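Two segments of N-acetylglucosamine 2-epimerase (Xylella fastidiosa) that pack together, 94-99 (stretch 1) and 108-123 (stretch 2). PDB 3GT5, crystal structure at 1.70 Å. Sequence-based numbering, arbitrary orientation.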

# COMPACT_ATOMS: atom_id res chain seq x y z
N GLY A 94 -11.01 -14.49 15.87
CA GLY A 94 -10.18 -14.54 14.67
C GLY A 94 -9.88 -13.14 14.13
O GLY A 94 -9.07 -12.99 13.24
N GLY A 95 -10.51 -12.11 14.70
CA GLY A 95 -10.24 -10.73 14.28
C GLY A 95 -8.98 -10.15 14.91
O GLY A 95 -8.37 -10.74 15.82
N TYR A 96 -8.59 -8.97 14.43
CA TYR A 96 -7.33 -8.35 14.80
C TYR A 96 -7.59 -6.97 15.29
O TYR A 96 -8.29 -6.22 14.62
CB TYR A 96 -6.38 -8.26 13.58
CG TYR A 96 -5.86 -9.59 13.13
CD1 TYR A 96 -4.59 -10.03 13.54
CD2 TYR A 96 -6.61 -10.42 12.28
CE1 TYR A 96 -4.12 -11.25 13.14
CE2 TYR A 96 -6.16 -11.62 11.88
CZ TYR A 96 -4.90 -12.07 12.30
OH TYR A 96 -4.44 -13.30 11.90
N ALA A 97 -6.99 -6.60 16.42
CA ALA A 97 -7.13 -5.25 16.95
C ALA A 97 -6.58 -4.25 15.94
O ALA A 97 -5.46 -4.41 15.46
CB ALA A 97 -6.40 -5.11 18.29
N TRP A 98 -7.38 -3.22 15.64
CA TRP A 98 -6.97 -2.12 14.77
C TRP A 98 -5.90 -1.24 15.42
O TRP A 98 -4.89 -0.90 14.80
CB TRP A 98 -8.24 -1.32 14.38
CG TRP A 98 -8.08 -0.24 13.36
CD1 TRP A 98 -8.40 1.07 13.52
CD2 TRP A 98 -7.65 -0.37 11.99
NE1 TRP A 98 -8.17 1.77 12.39
CE2 TRP A 98 -7.72 0.91 11.41
CE3 TRP A 98 -7.23 -1.45 11.18
CZ2 TRP A 98 -7.37 1.16 10.09
CZ3 TRP A 98 -6.89 -1.19 9.84
CH2 TRP A 98 -6.96 0.10 9.31
N THR A 99 -6.15 -0.82 16.66
CA THR A 99 -5.16 -0.06 17.43
C THR A 99 -5.06 -0.60 18.88
O THR A 99 -6.02 -1.17 19.45
CB THR A 99 -5.52 1.42 17.47
OG1 THR A 99 -6.82 1.55 18.02
CG2 THR A 99 -5.54 2.09 16.07
N ASP A 108 -11.21 -2.19 18.50
CA ASP A 108 -11.33 -3.59 18.09
C ASP A 108 -12.17 -3.75 16.82
O ASP A 108 -12.56 -4.86 16.50
CB ASP A 108 -11.95 -4.43 19.23
CG ASP A 108 -13.39 -4.04 19.55
OD1 ASP A 108 -13.96 -3.12 18.91
OD2 ASP A 108 -13.98 -4.67 20.46
N THR A 109 -12.42 -2.65 16.12
CA THR A 109 -13.14 -2.68 14.83
C THR A 109 -12.41 -3.57 13.85
O THR A 109 -11.18 -3.48 13.72
CB THR A 109 -13.27 -1.31 14.22
OG1 THR A 109 -13.92 -0.44 15.15
CG2 THR A 109 -14.09 -1.36 12.90
N ASN A 110 -13.17 -4.43 13.18
CA ASN A 110 -12.65 -5.37 12.18
C ASN A 110 -12.65 -4.77 10.78
O ASN A 110 -13.66 -4.71 10.13
CB ASN A 110 -13.43 -6.69 12.23
CG ASN A 110 -13.08 -7.53 13.45
OD1 ASN A 110 -11.91 -7.81 13.67
ND2 ASN A 110 -14.09 -7.95 14.23
N HIS A 111 -11.50 -4.27 10.37
CA HIS A 111 -11.35 -3.59 9.09
C HIS A 111 -10.82 -4.52 8.05
O HIS A 111 -9.79 -5.12 8.23
CB HIS A 111 -10.39 -2.42 9.26
CG HIS A 111 -11.03 -1.22 9.87
ND1 HIS A 111 -11.91 -0.41 9.18
CD2 HIS A 111 -10.91 -0.69 11.11
CE1 HIS A 111 -12.29 0.58 9.97
NE2 HIS A 111 -11.71 0.43 11.14
N CYS A 112 -11.51 -4.63 6.93
CA CYS A 112 -11.00 -5.39 5.79
C CYS A 112 -9.63 -4.87 5.36
O CYS A 112 -8.77 -5.66 4.95
CB CYS A 112 -11.97 -5.27 4.62
SG CYS A 112 -11.54 -6.50 3.37
N TYR A 113 -9.43 -3.55 5.44
CA TYR A 113 -8.14 -2.95 5.12
C TYR A 113 -7.02 -3.60 5.96
O TYR A 113 -5.95 -3.94 5.44
CB TYR A 113 -8.24 -1.44 5.37
CG TYR A 113 -7.07 -0.63 4.89
CD1 TYR A 113 -7.15 0.17 3.73
CD2 TYR A 113 -5.85 -0.66 5.60
CE1 TYR A 113 -6.08 0.90 3.31
CE2 TYR A 113 -4.79 0.07 5.18
CZ TYR A 113 -4.90 0.84 4.04
OH TYR A 113 -3.84 1.60 3.59
N GLY A 114 -7.31 -3.79 7.24
CA GLY A 114 -6.45 -4.52 8.19
C GLY A 114 -6.13 -5.93 7.78
O GLY A 114 -4.95 -6.33 7.72
N LEU A 115 -7.15 -6.70 7.43
CA LEU A 115 -6.94 -8.06 6.97
C LEU A 115 -6.13 -8.18 5.66
O LEU A 115 -5.45 -9.20 5.47
CB LEU A 115 -8.28 -8.78 6.83
CG LEU A 115 -8.96 -8.93 8.19
CD1 LEU A 115 -10.39 -9.37 7.96
CD2 LEU A 115 -8.17 -9.94 9.01
N ALA A 116 -6.22 -7.21 4.74
CA ALA A 116 -5.38 -7.20 3.54
C ALA A 116 -3.91 -7.17 3.99
O ALA A 116 -3.09 -7.99 3.52
CB ALA A 116 -5.69 -6.01 2.68
N PHE A 117 -3.62 -6.27 4.91
CA PHE A 117 -2.26 -6.14 5.46
C PHE A 117 -1.79 -7.34 6.26
O PHE A 117 -0.66 -7.76 6.13
CB PHE A 117 -2.00 -4.77 6.06
CG PHE A 117 -1.73 -3.76 5.01
CD1 PHE A 117 -0.46 -3.67 4.39
CD2 PHE A 117 -2.76 -2.98 4.44
CE1 PHE A 117 -0.24 -2.83 3.34
CE2 PHE A 117 -2.50 -2.11 3.37
CZ PHE A 117 -1.25 -2.04 2.81
N VAL A 118 -2.68 -7.95 7.01
CA VAL A 118 -2.37 -9.22 7.66
C VAL A 118 -2.04 -10.31 6.65
O VAL A 118 -1.02 -11.02 6.81
CB VAL A 118 -3.54 -9.61 8.58
CG1 VAL A 118 -3.40 -11.11 9.05
CG2 VAL A 118 -3.64 -8.64 9.85
N MET A 119 -2.86 -10.45 5.58
CA MET A 119 -2.61 -11.43 4.48
C MET A 119 -1.24 -11.18 3.83
O MET A 119 -0.45 -12.11 3.60
CB MET A 119 -3.73 -11.47 3.45
CG MET A 119 -3.51 -12.50 2.36
SD MET A 119 -3.53 -14.30 2.95
CE MET A 119 -5.28 -14.67 2.58
N LEU A 120 -0.93 -9.91 3.59
CA LEU A 120 0.35 -9.55 3.04
C LEU A 120 1.50 -9.93 4.00
O LEU A 120 2.51 -10.52 3.53
CB LEU A 120 0.40 -8.04 2.75
CG LEU A 120 1.71 -7.55 2.13
CD1 LEU A 120 1.92 -8.14 0.71
CD2 LEU A 120 1.76 -6.01 2.07
N ALA A 121 1.35 -9.64 5.29
CA ALA A 121 2.41 -9.97 6.27
C ALA A 121 2.63 -11.51 6.30
O ALA A 121 3.77 -12.02 6.35
CB ALA A 121 2.10 -9.45 7.67
N TYR A 122 1.54 -12.27 6.31
CA TYR A 122 1.68 -13.74 6.35
C TYR A 122 2.31 -14.27 5.05
O TYR A 122 3.11 -15.23 5.10
CB TYR A 122 0.32 -14.41 6.62
CG TYR A 122 -0.26 -14.18 8.00
CD1 TYR A 122 0.53 -13.86 9.12
CD2 TYR A 122 -1.64 -14.34 8.22
CE1 TYR A 122 -0.02 -13.64 10.37
CE2 TYR A 122 -2.19 -14.18 9.50
CZ TYR A 122 -1.37 -13.84 10.57
OH TYR A 122 -1.91 -13.65 11.83
N SER A 123 1.97 -13.68 3.90
CA SER A 123 2.55 -14.10 2.61
C SER A 123 4.06 -13.83 2.62
O SER A 123 4.86 -14.68 2.19
CB SER A 123 1.91 -13.35 1.45
OG SER A 123 0.56 -13.67 1.44
O HOH W 1 -8.87 -4.39 12.56
O HOH W 2 -9.97 -8.35 11.87

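This is a mainly apolar contact in which two aromatic side chains of an irregular segment, Tyr 96 and Trp 98, pack against a short strand and the helix that follows it, with one direct hydrogen bond and two bridging waters serving the polar atoms. Tyr 96 (114 Å²) and Trp 98 (120 Å²) supply most of the surface that the irregular segment buries, within a total of 526 Å² over both sides.

Tyr 96, at chi1 -70° (m), runs along the helix past Leu 115 and Val 118 to Tyr 122, residues spaced three or four apart and so on a common side. Val 118 CG2 sits 4.0 Å from the centroid of the Tyr 96 ring and 8° off its normal, a CH-pi contact over the face; Leu 115 CD2 lies 3.7 Å from Tyr 96 CD2. The phenol suits this place because its hydroxyl ends the apolar path with a hydrogen bond, Tyr 96 OH to Tyr 122 OH, at 2.6 Å.

Trp 98 (chi1 t) receives His 111 over one face, CD2 to CD2 at 3.4 Å, with planes inclined at 43°. Gly 114 leaves room: an ideal CB there would come 3.4 Å from Trp 98 CZ3.

Water 1 donates to Tyr 96 O (2.8 Å) and Thr 109 O (2.7 Å), linking two carbonyls that cannot bond each other. Water 2 joins Tyr 96 N (3.0 Å) to Asn 110 OD1 (2.7 Å).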